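Local coordinates for decapping and exoribonuclease protein 1 (PDB 4GPS) that removes NAD caps and N7-methylguanosine caps from the 5' ends of RNA and degrades RNA in the 5'-3' direction, using a divalent metal cation, at residues A[89-94]-A[107-112]; A[138-143]-A[334-339]; A[193-198]-A[363-368]; A[399-404]-A[413-418]. All blocks are in the same frame, centred on the assembly; numbering follows the deposited sequence.

In the fold
The four contacts fall within one RAI1-like PD-(D/E)XK nuclease range of a single chain, and they lie at separate places in it. Interaction 1 joins strand 86-95 to the loop before helix 114-122; the strand pairs with strand 259-268, which in turn pairs with strand 273-285, the carrier of Glu280 and Asp282. Interaction 2, its centre about 29 Å from that of interaction 1, joins a loop to the start of strand 338-344. The segments of interactions 2 and 3 alternate along the chain, whereas interaction 1 closes before the others open and interaction 4 comes last. Interaction 3 touches interaction 4 where Leu198 meets Ile404 between neighbouring strands. Interactions 2 and 4 are furthest apart, about 43 Å between centres.

Interaction 1. Residues A[89-94]-A[107-112]; sequences VHNCSY and SRKPRL
Ser93 and Ser107 stand opposite one another where strand 86-95 meets the loop that leads to helix 114-122, and each turns its hydroxyl-bearing side to the other segment. In Ser107, CB rests 3.9 Å from Cys92 CA and 3.4 Å from Ser93 OG. Its OG, placed between the backbone N and the carbonyl carbon (chi1 70°), reaches Asn91 OD1 at 2.7 Å and also has the carbonyl O of Asn104 as a partner. Ser93 OG accepts the backbone N-H of Arg108 at 3.0 Å, with an angle of 161° at the hydrogen. Farther along the loop, the bent chain of Lys109 brings CE to 4.1 Å from Asn91 OD1, and a water accepts from Asn91 ND2 at 3.1 Å and, weakly, from Lys109 NZ. Glu88 OE1 is also bonded to Asn91 ND2. Two serine hydroxyls, an asparagine amide and the main-chain N-H of Arg108 thus meet in a buried seam, with Lys109 joined to it weakly through water, fastening the loop to the strand through directional bonds.

Interaction 2. Residues A[138-143]-A[334-339]; sequences DLTKGY and YSNELE
Leu139 and Asn336 make the central bond: Leu139 N donates to Asn336 O at 3.0 Å, with 153° at the hydrogen. Beside it, Asp138 and Glu337 form a single backbone bridge. The side chain of Asn336 reaches over toward the turn, its CB 3.8 Å from Thr140 CB and its CG 3.7 Å from Thr140 OG1. Asp138 swings its carboxylate back across the same residue, CG lying anti to the backbone N (chi1 -172°), which brings OD1 to 3.4 Å from Asn336 CB; the carboxylate and amide planes stand 74° apart. Asp138 OD1 also lies 2.8 Å from Ser335 O, two acceptors with no hydrogen bond, probably somewhat unfavourable. Alongside, Leu139 CG meets Leu338 CB at 4.3 Å. With an alanine in place of Asn336, Thr140 would probably lose the amide lying against it, and a gap would open beside the turn. A type I turn from Asp138 to Lys141 and an ST turn, Ser335 OG accepting from Glu337 N, shape the two loops. The contact joins the loop between helices 128-131 and 156-167 to the lead-in of strand 338-344, the Leu139 side chain about 9 Å from that of the metal ligand Glu243. One main-chain bond carries the polar link, while Thr140 OG1 is buried with no partner in the model, probably at an energetic cost.

Interaction 3. Residues A[193-198]-A[363-368]; sequences FLDEPL and GKFYKF
Phe193 meets three residues of the 363-368 loop. Its ring presents an edge to the carbonyl of Phe365, with CD2 3.3 Å from Phe365 O near the plane of the ring. Phe193 CD2 also lies 3.6 Å from Phe368 CA, and Phe193 CE2 packs on Tyr366 CB at 3.9 Å. At the root of the side chain, Phe193 CB touches Phe368 CD2, while Phe193 O, also hydrogen-bonded to Arg309 NE, is 3.7 Å from Phe368 CE2. Leu194 follows and contributes its backbone: Leu194 O is 3.6 Å from Phe365 CE2. The ring of Phe365 reaches along the chain here because CG is anti to the carbonyl carbon (chi1 -49°), which carries CD2 and CE2 past the peptide after Phe193. Asp195 ends the contact, with OD2 4.3 Å from Phe365 CZ. An alanine in place of Phe365 is likely to open a gap against the main chain of Phe193 and Leu194 and to deprive Arg309 of its cation-pi partner. Within the second loop, Phe365 CB sits 3.9 Å above one face of the Phe368 ring. Around the contact, Phe193 also packs on Leu312 and Ala373. What results is apolar packing of aromatic side chains, largely on main chain, joining two loops of the nuclease fold, one before strand 198-204 and the other before helix 370-393, against helix 305-319.

Interaction 4. Residues A[399-404]-A[413-418]; sequences TFKVQI and SPASQF
Phe400 and Pro414 form a non-hydrogen-bonded pair whose side chains diverge, but Phe400 CD2 still lies 3.9 Å from Pro414 CA. The phenylalanine CG is anti to the carbonyl carbon (chi1 -61°), and the ring continues beyond the strand to Leu388 and Leu391 of helix 370-393. Next in line, Lys401 and Ser413 turn to the same face, with Lys401 CB 4.1 Å from Ser413 OG before the extended lysine chain leads its end away. These two residues form a hydrogen-bonded pair of the antiparallel hairpin built from strands 399-404 and 409-414: Lys401 N donates to Ser413 O at 2.9 Å and 163°, and the return bond from Ser413 N to Lys401 O is weak. Ala415 points its methyl group back at the partner strand, where CB meets Thr399 O at 3.5 Å, while its own N-H donates to that oxygen at 2.8 Å. Thr399 OG1 and Thr203 OG1 of the adjoining strand are hydrogen-bonded, and a water accepts from the backbone N of Thr399.

Interaction 1. Residues A[89-94]-A[107-112]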
loop_
_atom_site.group_PDB
_atom_site.type_symbol
_atom_site.label_atom_id
_atom_site.label_comp_id
_atom_site.label_asym_id
_atom_site.label_seq_id
_atom_site.Cartn_x
_atom_site.Cartn_y
_atom_site.Cartn_z
ATOM N N VAL A 89 -4.765 -8.019 -12.815
ATOM C CA VAL A 89 -5.263 -9.256 -13.407
ATOM C C VAL A 89 -6.777 -9.442 -13.183
ATOM O O VAL A 89 -7.414 -10.172 -13.913
ATOM C CB VAL A 89 -4.472 -10.493 -12.870
ATOM C CG1 VAL A 89 -2.977 -10.370 -13.241
ATOM C CG2 VAL A 89 -4.630 -10.596 -11.358
ATOM N N HIS A 90 -7.344 -8.794 -12.171
ATOM C CA HIS A 90 -8.793 -8.867 -11.906
ATOM C C HIS A 90 -9.133 -7.627 -11.087
ATOM O O HIS A 90 -8.238 -6.972 -10.553
ATOM C CB HIS A 90 -9.155 -10.082 -11.046
ATOM C CG HIS A 90 -9.063 -11.390 -11.760
ATOM N ND1 HIS A 90 -10.011 -11.810 -12.668
ATOM C CD2 HIS A 90 -8.132 -12.375 -11.702
ATOM C CE1 HIS A 90 -9.669 -12.996 -13.136
ATOM N NE2 HIS A 90 -8.534 -13.361 -12.567
ATOM N N ASN A 91 -10.417 -7.299 -11.017
ATOM C CA ASN A 91 -10.870 -6.230 -10.174
ATOM C C ASN A 91 -12.273 -6.625 -9.768
ATOM O O ASN A 91 -12.858 -7.505 -10.383
ATOM C CB ASN A 91 -10.838 -4.875 -10.876
ATOM C CG ASN A 91 -11.679 -4.838 -12.097
ATOM O OD1 ASN A 91 -12.902 -4.957 -12.030
ATOM N ND2 ASN A 91 -11.036 -4.659 -13.239
ATOM N N CYS A 92 -12.791 -6.038 -8.693
ATOM C CA CYS A 92 -14.136 -6.370 -8.275
ATOM C C CYS A 92 -14.687 -5.376 -7.293
ATOM O O CYS A 92 -13.943 -4.760 -6.534
ATOM C CB CYS A 92 -14.198 -7.758 -7.650
ATOM S SG CYS A 92 -13.279 -7.907 -6.132
ATOM N N SER A 93 -15.997 -5.192 -7.347
ATOM C CA SER A 93 -16.651 -4.301 -6.419
ATOM C C SER A 93 -17.428 -5.206 -5.467
ATOM O O SER A 93 -18.025 -6.217 -5.857
ATOM C CB SER A 93 -17.555 -3.299 -7.142
ATOM O OG SER A 93 -18.284 -3.914 -8.169
ATOM N N TYR A 94 -17.352 -4.864 -4.197
ATOM C CA TYR A 94 -17.995 -5.640 -3.183
ATOM C C TYR A 94 -19.131 -4.810 -2.594
ATOM O O TYR A 94 -18.877 -3.819 -1.907
ATOM C CB TYR A 94 -16.934 -6.016 -2.134
ATOM C CG TYR A 94 -17.474 -6.570 -0.836
ATOM C CD1 TYR A 94 -18.644 -7.334 -0.807
ATOM C CD2 TYR A 94 -16.791 -6.367 0.364
ATOM C CE1 TYR A 94 -19.118 -7.878 0.372
ATOM C CE2 TYR A 94 -17.254 -6.913 1.547
ATOM C CZ TYR A 94 -18.415 -7.670 1.540
ATOM O OH TYR A 94 -18.845 -8.257 2.700
ATOM N N SER A 107 -17.960 -5.197 -12.430
ATOM C CA SER A 107 -17.728 -4.288 -11.300
ATOM C C SER A 107 -18.043 -2.821 -11.623
ATOM O O SER A 107 -18.037 -2.387 -12.794
ATOM C CB SER A 107 -16.283 -4.394 -10.815
ATOM O OG SER A 107 -15.391 -3.829 -11.766
ATOM N N ARG A 108 -18.340 -2.072 -10.569
ATOM C CA ARG A 108 -18.643 -0.647 -10.702
ATOM C C ARG A 108 -17.432 0.100 -10.169
ATOM O O ARG A 108 -17.080 -0.030 -8.998
ATOM C CB ARG A 108 -19.886 -0.265 -9.881
ATOM C CG ARG A 108 -21.120 -1.073 -10.260
ATOM C CD ARG A 108 -22.116 -1.102 -9.120
ATOM N NE ARG A 108 -22.994 -2.264 -9.209
ATOM C CZ ARG A 108 -23.611 -2.803 -8.161
ATOM N NH1 ARG A 108 -23.438 -2.273 -6.951
ATOM N NH2 ARG A 108 -24.389 -3.875 -8.311
ATOM N N LYS A 109 -16.789 0.872 -11.035
ATOM C CA LYS A 109 -15.601 1.615 -10.646
ATOM C C LYS A 109 -15.992 2.962 -10.054
ATOM O O LYS A 109 -16.717 3.718 -10.670
ATOM C CB LYS A 109 -14.696 1.824 -11.864
ATOM C CG LYS A 109 -14.822 0.763 -12.969
ATOM C CD LYS A 109 -14.107 -0.521 -12.625
ATOM C CE LYS A 109 -13.901 -1.397 -13.866
ATOM N NZ LYS A 109 -15.113 -2.135 -14.336
ATOM N N PRO A 110 -15.520 3.273 -8.843
ATOM C CA PRO A 110 -15.872 4.570 -8.239
ATOM C C PRO A 110 -15.271 5.681 -9.117
ATOM O O PRO A 110 -14.068 5.679 -9.416
ATOM C CB PRO A 110 -15.219 4.521 -6.842
ATOM C CG PRO A 110 -15.014 3.071 -6.593
ATOM C CD PRO A 110 -14.626 2.509 -7.965
ATOM N N ARG A 111 -16.103 6.628 -9.527
ATOM C CA ARG A 111 -15.628 7.696 -10.377
ATOM C C ARG A 111 -15.210 8.921 -9.592
ATOM O O ARG A 111 -15.910 9.378 -8.711
ATOM C CB ARG A 111 -16.720 8.079 -11.397
ATOM C CG ARG A 111 -17.138 6.932 -12.326
ATOM C CD ARG A 111 -18.546 7.137 -12.937
ATOM N NE ARG A 111 -18.621 8.339 -13.772
ATOM C CZ ARG A 111 -18.215 8.428 -15.040
ATOM N NH1 ARG A 111 -17.697 7.380 -15.677
ATOM N NH2 ARG A 111 -18.313 9.590 -15.672
ATOM N N LEU A 112 -14.034 9.429 -9.904
ATOM C CA LEU A 112 -13.551 10.654 -9.292
ATOM C C LEU A 112 -14.425 11.714 -9.976
ATOM O O LEU A 112 -14.598 11.688 -11.212
ATOM C CB LEU A 112 -12.083 10.872 -9.667
ATOM C CG LEU A 112 -11.387 12.071 -9.039
ATOM C CD1 LEU A 112 -11.244 11.862 -7.513
ATOM C CD2 LEU A 112 -10.024 12.256 -9.691
HETATM O O HOH W 1 -12.940 -4.119 -15.604
#

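Interaction 2. Residues A[138-143]-A[334-339]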
loop_
_atom_site.group_PDB
_atom_site.type_symbol
_atom_site.label_atom_id
_atom_site.label_comp_id
_atom_site.label_asym_id
_atom_site.label_seq_id
_atom_site.Cartn_x
_atom_site.Cartn_y
_atom_site.Cartn_z
ATOM N N ASP A 138 -15.519 22.393 5.162
ATOM C CA ASP A 138 -15.041 21.853 6.417
ATOM C C ASP A 138 -15.123 20.334 6.354
ATOM O O ASP A 138 -16.224 19.785 6.373
ATOM C CB ASP A 138 -15.909 22.380 7.574
ATOM C CG ASP A 138 -15.347 22.013 8.947
ATOM O OD1 ASP A 138 -14.243 22.487 9.278
ATOM O OD2 ASP A 138 -15.992 21.257 9.700
ATOM N N LEU A 139 -13.969 19.665 6.278
ATOM C CA LEU A 139 -13.918 18.206 6.215
ATOM C C LEU A 139 -14.262 17.590 7.560
ATOM O O LEU A 139 -14.166 16.387 7.749
ATOM C CB LEU A 139 -12.522 17.723 5.822
ATOM C CG LEU A 139 -11.982 18.111 4.455
ATOM C CD1 LEU A 139 -10.532 17.684 4.335
ATOM C CD2 LEU A 139 -12.824 17.469 3.386
ATOM N N THR A 140 -14.673 18.422 8.495
ATOM C CA THR A 140 -14.984 17.951 9.827
ATOM C C THR A 140 -16.482 18.049 10.121
ATOM O O THR A 140 -16.956 17.564 11.143
ATOM C CB THR A 140 -14.108 18.744 10.843
ATOM O OG1 THR A 140 -13.119 17.855 11.386
ATOM C CG2 THR A 140 -14.941 19.415 11.950
ATOM N N LYS A 141 -17.220 18.663 9.200
ATOM C CA LYS A 141 -18.659 18.819 9.337
ATOM C C LYS A 141 -19.304 17.433 9.398
ATOM O O LYS A 141 -18.953 16.541 8.631
ATOM C CB LYS A 141 -19.198 19.620 8.149
ATOM C CG LYS A 141 -20.638 20.047 8.259
ATOM C CD LYS A 141 -21.008 20.942 7.089
ATOM C CE LYS A 141 -22.499 20.932 6.853
ATOM N NZ LYS A 141 -22.965 19.524 6.707
ATOM N N GLY A 142 -20.234 17.246 10.330
ATOM C CA GLY A 142 -20.892 15.955 10.464
ATOM C C GLY A 142 -20.039 14.867 11.104
ATOM O O GLY A 142 -20.280 13.678 10.881
ATOM N N TYR A 143 -19.039 15.259 11.889
ATOM C CA TYR A 143 -18.178 14.289 12.561
ATOM C C TYR A 143 -18.877 13.723 13.798
ATOM O O TYR A 143 -18.642 12.572 14.186
ATOM C CB TYR A 143 -16.854 14.937 12.965
ATOM C CG TYR A 143 -16.059 14.158 13.994
ATOM C CD1 TYR A 143 -15.638 12.852 13.746
ATOM C CD2 TYR A 143 -15.728 14.735 15.218
ATOM C CE1 TYR A 143 -14.910 12.144 14.694
ATOM C CE2 TYR A 143 -14.999 14.035 16.172
ATOM C CZ TYR A 143 -14.593 12.745 15.907
ATOM O OH TYR A 143 -13.865 12.069 16.859
ATOM N N TYR A 334 -6.072 24.625 11.694
ATOM C CA TYR A 334 -7.033 25.177 12.628
ATOM C C TYR A 334 -8.504 25.001 12.287
ATOM O O TYR A 334 -9.299 24.531 13.108
ATOM C CB TYR A 334 -6.777 26.673 12.834
ATOM C CG TYR A 334 -7.735 27.254 13.847
ATOM C CD1 TYR A 334 -7.743 26.781 15.164
ATOM C CD2 TYR A 334 -8.707 28.199 13.481
ATOM C CE1 TYR A 334 -8.696 27.217 16.093
ATOM C CE2 TYR A 334 -9.673 28.646 14.411
ATOM C CZ TYR A 334 -9.656 28.141 15.715
ATOM O OH TYR A 334 -10.596 28.525 16.648
ATOM N N SER A 335 -8.852 25.399 11.073
ATOM C CA SER A 335 -10.226 25.377 10.598
ATOM C C SER A 335 -10.758 24.060 10.066
ATOM O O SER A 335 -11.973 23.897 9.965
ATOM C CB SER A 335 -10.359 26.386 9.486
ATOM O OG SER A 335 -9.864 25.801 8.294
ATOM N N ASN A 336 -9.862 23.140 9.715
ATOM C CA ASN A 336 -10.245 21.864 9.118
ATOM C C ASN A 336 -10.845 22.040 7.715
ATOM O O ASN A 336 -11.497 21.128 7.167
ATOM C CB ASN A 336 -11.227 21.110 10.003
ATOM C CG ASN A 336 -10.549 20.477 11.195
ATOM O OD1 ASN A 336 -9.623 19.649 11.049
ATOM N ND2 ASN A 336 -10.992 20.867 12.391
ATOM N N GLU A 337 -10.628 23.202 7.114
ATOM C CA GLU A 337 -11.155 23.390 5.774
ATOM C C GLU A 337 -10.206 22.891 4.696
ATOM O O GLU A 337 -8.995 23.080 4.815
ATOM C CB GLU A 337 -11.417 24.857 5.525
ATOM C CG GLU A 337 -12.494 25.421 6.388
ATOM C CD GLU A 337 -12.761 26.867 6.059
ATOM O OE1 GLU A 337 -13.776 27.402 6.563
ATOM O OE2 GLU A 337 -11.952 27.462 5.301
ATOM N N LEU A 338 -10.751 22.277 3.643
ATOM C CA LEU A 338 -9.930 21.824 2.516
ATOM C C LEU A 338 -9.318 23.070 1.851
ATOM O O LEU A 338 -10.028 23.897 1.291
ATOM C CB LEU A 338 -10.785 21.039 1.503
ATOM C CG LEU A 338 -10.146 20.649 0.156
ATOM C CD1 LEU A 338 -8.922 19.770 0.370
ATOM C CD2 LEU A 338 -11.156 19.892 -0.693
ATOM N N GLU A 339 -7.998 23.216 1.932
ATOM C CA GLU A 339 -7.319 24.396 1.369
ATOM C C GLU A 339 -6.741 24.230 -0.015
ATOM O O GLU A 339 -6.633 25.188 -0.769
ATOM C CB GLU A 339 -6.169 24.833 2.264
ATOM C CG GLU A 339 -6.506 25.856 3.299
ATOM C CD GLU A 339 -5.282 26.247 4.100
ATOM O OE1 GLU A 339 -5.423 27.061 5.038
ATOM O OE2 GLU A 339 -4.178 25.736 3.792
#

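Interaction 3. Residues A[193-198]-A[363-368]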
loop_
_atom_site.group_PDB
_atom_site.type_symbol
_atom_site.label_atom_id
_atom_site.label_comp_id
_atom_site.label_asym_id
_atom_site.label_seq_id
_atom_site.Cartn_x
_atom_site.Cartn_y
_atom_site.Cartn_z
ATOM N N PHE A 193 11.721 1.672 8.747
ATOM C CA PHE A 193 11.447 3.082 8.888
ATOM C C PHE A 193 10.519 3.389 10.064
ATOM O O PHE A 193 10.140 4.542 10.267
ATOM C CB PHE A 193 10.908 3.633 7.556
ATOM C CG PHE A 193 11.702 3.185 6.362
ATOM C CD1 PHE A 193 11.361 2.014 5.674
ATOM C CD2 PHE A 193 12.833 3.864 5.978
ATOM C CE1 PHE A 193 12.136 1.524 4.631
ATOM C CE2 PHE A 193 13.632 3.383 4.925
ATOM C CZ PHE A 193 13.280 2.212 4.254
ATOM N N LEU A 194 10.193 2.361 10.852
ATOM C CA LEU A 194 9.296 2.515 12.001
ATOM C C LEU A 194 9.935 2.223 13.365
ATOM O O LEU A 194 10.961 1.549 13.477
ATOM C CB LEU A 194 8.087 1.599 11.857
ATOM C CG LEU A 194 7.175 1.827 10.657
ATOM C CD1 LEU A 194 6.163 0.685 10.585
ATOM C CD2 LEU A 194 6.508 3.198 10.763
ATOM N N ASP A 195 9.276 2.720 14.403
ATOM C CA ASP A 195 9.701 2.553 15.775
ATOM C C ASP A 195 8.826 1.522 16.487
ATOM O O ASP A 195 8.889 1.390 17.703
ATOM C CB ASP A 195 9.587 3.887 16.497
ATOM C CG ASP A 195 10.667 4.068 17.523
ATOM O OD1 ASP A 195 10.514 4.961 18.399
ATOM O OD2 ASP A 195 11.672 3.312 17.441
ATOM N N GLU A 196 7.984 0.820 15.734
ATOM C CA GLU A 196 7.113 -0.219 16.287
ATOM C C GLU A 196 7.477 -1.498 15.537
ATOM O O GLU A 196 8.008 -1.437 14.429
ATOM C CB GLU A 196 5.624 0.065 16.033
ATOM C CG GLU A 196 5.131 1.499 16.205
ATOM C CD GLU A 196 4.990 1.937 17.657
ATOM O OE1 GLU A 196 4.359 2.998 17.865
ATOM O OE2 GLU A 196 5.498 1.246 18.580
ATOM N N PRO A 197 7.211 -2.674 16.129
ATOM C CA PRO A 197 7.545 -3.920 15.432
ATOM C C PRO A 197 6.402 -4.349 14.505
ATOM O O PRO A 197 5.361 -3.697 14.443
ATOM C CB PRO A 197 7.769 -4.913 16.581
ATOM C CG PRO A 197 6.721 -4.493 17.551
ATOM C CD PRO A 197 6.818 -2.942 17.524
ATOM N N LEU A 198 6.619 -5.453 13.795
ATOM C CA LEU A 198 5.647 -6.023 12.869
ATOM C C LEU A 198 5.353 -7.453 13.311
ATOM O O LEU A 198 6.270 -8.195 13.699
ATOM C CB LEU A 198 6.212 -6.069 11.429
ATOM C CG LEU A 198 5.379 -6.838 10.381
ATOM C CD1 LEU A 198 3.948 -6.277 10.395
ATOM C CD2 LEU A 198 5.942 -6.684 8.992
ATOM N N GLY A 363 19.490 11.962 10.190
ATOM C CA GLY A 363 18.328 11.142 10.480
ATOM C C GLY A 363 18.657 9.707 10.797
ATOM O O GLY A 363 19.648 9.176 10.314
ATOM N N LYS A 364 17.797 9.075 11.588
ATOM C CA LYS A 364 17.989 7.694 12.021
ATOM C C LYS A 364 17.504 6.582 11.056
ATOM O O LYS A 364 18.334 5.838 10.513
ATOM C CB LYS A 364 17.342 7.520 13.405
ATOM C CG LYS A 364 17.968 6.440 14.268
ATOM C CD LYS A 364 19.466 6.676 14.503
ATOM C CE LYS A 364 20.098 5.485 15.243
ATOM N NZ LYS A 364 21.583 5.571 15.395
ATOM N N PHE A 365 16.190 6.476 10.842
ATOM C CA PHE A 365 15.557 5.454 9.974
ATOM C C PHE A 365 15.964 5.414 8.495
ATOM O O PHE A 365 15.129 5.569 7.598
ATOM C CB PHE A 365 14.024 5.592 10.060
ATOM C CG PHE A 365 13.542 5.668 11.441
ATOM C CD1 PHE A 365 13.578 6.889 12.128
ATOM C CD2 PHE A 365 13.224 4.498 12.140
ATOM C CE1 PHE A 365 13.311 6.952 13.505
ATOM C CE2 PHE A 365 12.957 4.532 13.514
ATOM C CZ PHE A 365 13.001 5.767 14.211
ATOM N N TYR A 366 17.245 5.192 8.253
ATOM C CA TYR A 366 17.779 5.138 6.910
ATOM C C TYR A 366 17.356 6.359 6.129
ATOM O O TYR A 366 17.244 6.302 4.912
ATOM C CB TYR A 366 17.305 3.862 6.211
ATOM C CG TYR A 366 17.709 2.651 6.984
ATOM C CD1 TYR A 366 16.865 2.101 7.939
ATOM C CD2 TYR A 366 18.973 2.096 6.824
ATOM C CE1 TYR A 366 17.266 1.017 8.727
ATOM C CE2 TYR A 366 19.399 1.007 7.613
ATOM C CZ TYR A 366 18.543 0.470 8.561
ATOM O OH TYR A 366 18.955 -0.602 9.347
ATOM N N LYS A 367 17.140 7.464 6.838
ATOM C CA LYS A 367 16.683 8.719 6.230
ATOM C C LYS A 367 15.479 8.528 5.279
ATOM O O LYS A 367 15.321 9.270 4.301
ATOM C CB LYS A 367 17.826 9.406 5.494
ATOM C CG LYS A 367 18.973 9.802 6.393
ATOM C CD LYS A 367 19.978 10.646 5.644
ATOM C CE LYS A 367 20.947 11.349 6.587
ATOM N NZ LYS A 367 21.650 12.460 5.875
ATOM N N PHE A 368 14.630 7.539 5.586
ATOM C CA PHE A 368 13.426 7.253 4.793
ATOM C C PHE A 368 13.705 7.294 3.278
ATOM O O PHE A 368 12.951 7.869 2.479
ATOM C CB PHE A 368 12.308 8.254 5.134
ATOM C CG PHE A 368 12.075 8.438 6.609
ATOM C CD1 PHE A 368 12.721 9.462 7.311
ATOM C CD2 PHE A 368 11.220 7.583 7.305
ATOM C CE1 PHE A 368 12.521 9.631 8.685
ATOM C CE2 PHE A 368 11.014 7.740 8.672
ATOM C CZ PHE A 368 11.671 8.772 9.365
#

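Interaction 4. Residues A[399-404]-A[413-418]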
loop_
_atom_site.group_PDB
_atom_site.type_symbol
_atom_site.label_atom_id
_atom_site.label_comp_id
_atom_site.label_asym_id
_atom_site.label_seq_id
_atom_site.Cartn_x
_atom_site.Cartn_y
_atom_site.Cartn_z
ATOM N N THR A 399 1.024 -22.903 9.070
ATOM C CA THR A 399 0.919 -21.499 9.449
ATOM C C THR A 399 1.983 -21.081 10.488
ATOM O O THR A 399 2.221 -21.785 11.471
ATOM C CB THR A 399 -0.521 -21.171 9.950
ATOM O OG1 THR A 399 -1.486 -21.619 8.979
ATOM C CG2 THR A 399 -0.687 -19.677 10.133
ATOM N N PHE A 400 2.602 -19.922 10.247
ATOM C CA PHE A 400 3.678 -19.387 11.072
ATOM C C PHE A 400 3.477 -17.944 11.542
ATOM O O PHE A 400 2.952 -17.112 10.805
ATOM C CB PHE A 400 5.006 -19.439 10.281
ATOM C CG PHE A 400 5.425 -20.825 9.871
ATOM C CD1 PHE A 400 4.856 -21.444 8.759
ATOM C CD2 PHE A 400 6.338 -21.540 10.637
ATOM C CE1 PHE A 400 5.185 -22.753 8.419
ATOM C CE2 PHE A 400 6.670 -22.862 10.297
ATOM C CZ PHE A 400 6.092 -23.465 9.188
ATOM N N LYS A 401 3.901 -17.642 12.767
ATOM C CA LYS A 401 3.810 -16.277 13.263
ATOM C C LYS A 401 5.102 -15.624 12.797
ATOM O O LYS A 401 6.191 -16.117 13.095
ATOM C CB LYS A 401 3.752 -16.221 14.789
ATOM C CG LYS A 401 2.463 -16.729 15.410
ATOM C CD LYS A 401 2.342 -16.224 16.846
ATOM C CE LYS A 401 1.018 -16.636 17.484
ATOM N NZ LYS A 401 0.821 -15.914 18.785
ATOM N N VAL A 402 4.992 -14.519 12.066
ATOM C CA VAL A 402 6.174 -13.851 11.570
ATOM C C VAL A 402 6.327 -12.529 12.273
ATOM O O VAL A 402 5.384 -11.703 12.301
ATOM C CB VAL A 402 6.103 -13.634 10.037
ATOM C CG1 VAL A 402 7.274 -12.813 9.591
ATOM C CG2 VAL A 402 6.117 -14.974 9.314
ATOM N N GLN A 403 7.509 -12.324 12.861
ATOM C CA GLN A 403 7.763 -11.079 13.577
ATOM C C GLN A 403 9.079 -10.449 13.258
ATOM O O GLN A 403 10.084 -11.133 12.992
ATOM C CB GLN A 403 7.657 -11.292 15.083
ATOM C CG GLN A 403 6.252 -11.624 15.469
ATOM C CD GLN A 403 6.157 -12.211 16.837
ATOM O OE1 GLN A 403 6.451 -11.542 17.825
ATOM N NE2 GLN A 403 5.748 -13.476 16.912
ATOM N N ILE A 404 9.063 -9.126 13.303
ATOM C CA ILE A 404 10.244 -8.363 13.020
ATOM C C ILE A 404 10.418 -7.241 14.045
ATOM O O ILE A 404 9.584 -6.341 14.120
ATOM C CB ILE A 404 10.181 -7.798 11.585
ATOM C CG1 ILE A 404 10.061 -8.951 10.588
ATOM C CG2 ILE A 404 11.460 -6.992 11.272
ATOM C CD1 ILE A 404 10.200 -8.505 9.083
ATOM N N SER A 413 7.940 -18.796 14.177
ATOM C CA SER A 413 7.621 -19.948 15.007
ATOM C C SER A 413 6.280 -20.467 14.519
ATOM O O SER A 413 5.422 -19.695 14.081
ATOM C CB SER A 413 7.541 -19.541 16.470
ATOM O OG SER A 413 6.793 -18.359 16.576
ATOM N N PRO A 414 6.078 -21.782 14.593
ATOM C CA PRO A 414 4.822 -22.378 14.131
ATOM C C PRO A 414 3.614 -21.992 14.965
ATOM O O PRO A 414 3.715 -21.854 16.175
ATOM C CB PRO A 414 5.119 -23.877 14.179
ATOM C CG PRO A 414 6.022 -23.993 15.358
ATOM C CD PRO A 414 6.942 -22.784 15.246
ATOM N N ALA A 415 2.484 -21.785 14.296
ATOM C CA ALA A 415 1.233 -21.455 14.971
ATOM C C ALA A 415 0.416 -22.750 14.966
ATOM O O ALA A 415 0.614 -23.598 14.100
ATOM C CB ALA A 415 0.512 -20.374 14.222
ATOM N N SER A 416 -0.498 -22.906 15.912
ATOM C CA SER A 416 -1.288 -24.137 15.989
ATOM C C SER A 416 -1.968 -24.589 14.703
ATOM O O SER A 416 -2.515 -23.770 13.967
ATOM C CB SER A 416 -2.365 -24.010 17.066
ATOM O OG SER A 416 -3.093 -25.227 17.166
ATOM N N GLN A 417 -1.957 -25.895 14.448
ATOM C CA GLN A 417 -2.618 -26.445 13.267
ATOM C C GLN A 417 -4.127 -26.615 13.544
ATOM O O GLN A 417 -4.867 -27.115 12.698
ATOM C CB GLN A 417 -2.022 -27.793 12.912
ATOM C CG GLN A 417 -2.412 -28.884 13.887
ATOM C CD GLN A 417 -1.328 -29.934 14.030
ATOM O OE1 GLN A 417 -0.773 -30.408 13.028
ATOM N NE2 GLN A 417 -1.015 -30.310 15.278
ATOM N N PHE A 418 -4.578 -26.195 14.727
ATOM C CA PHE A 418 -5.991 -26.301 15.091
ATOM C C PHE A 418 -6.640 -24.928 15.143
ATOM O O PHE A 418 -7.814 -24.786 15.483
ATOM C CB PHE A 418 -6.135 -26.997 16.450
ATOM C CG PHE A 418 -5.643 -28.415 16.448
ATOM C CD1 PHE A 418 -4.581 -28.802 17.271
ATOM C CD2 PHE A 418 -6.194 -29.347 15.565
ATOM C CE1 PHE A 418 -4.069 -30.086 17.215
ATOM C CE2 PHE A 418 -5.692 -30.647 15.494
ATOM C CZ PHE A 418 -4.617 -31.015 16.326
HETATM O O HOH W 2 -0.426 -24.402 11.245
#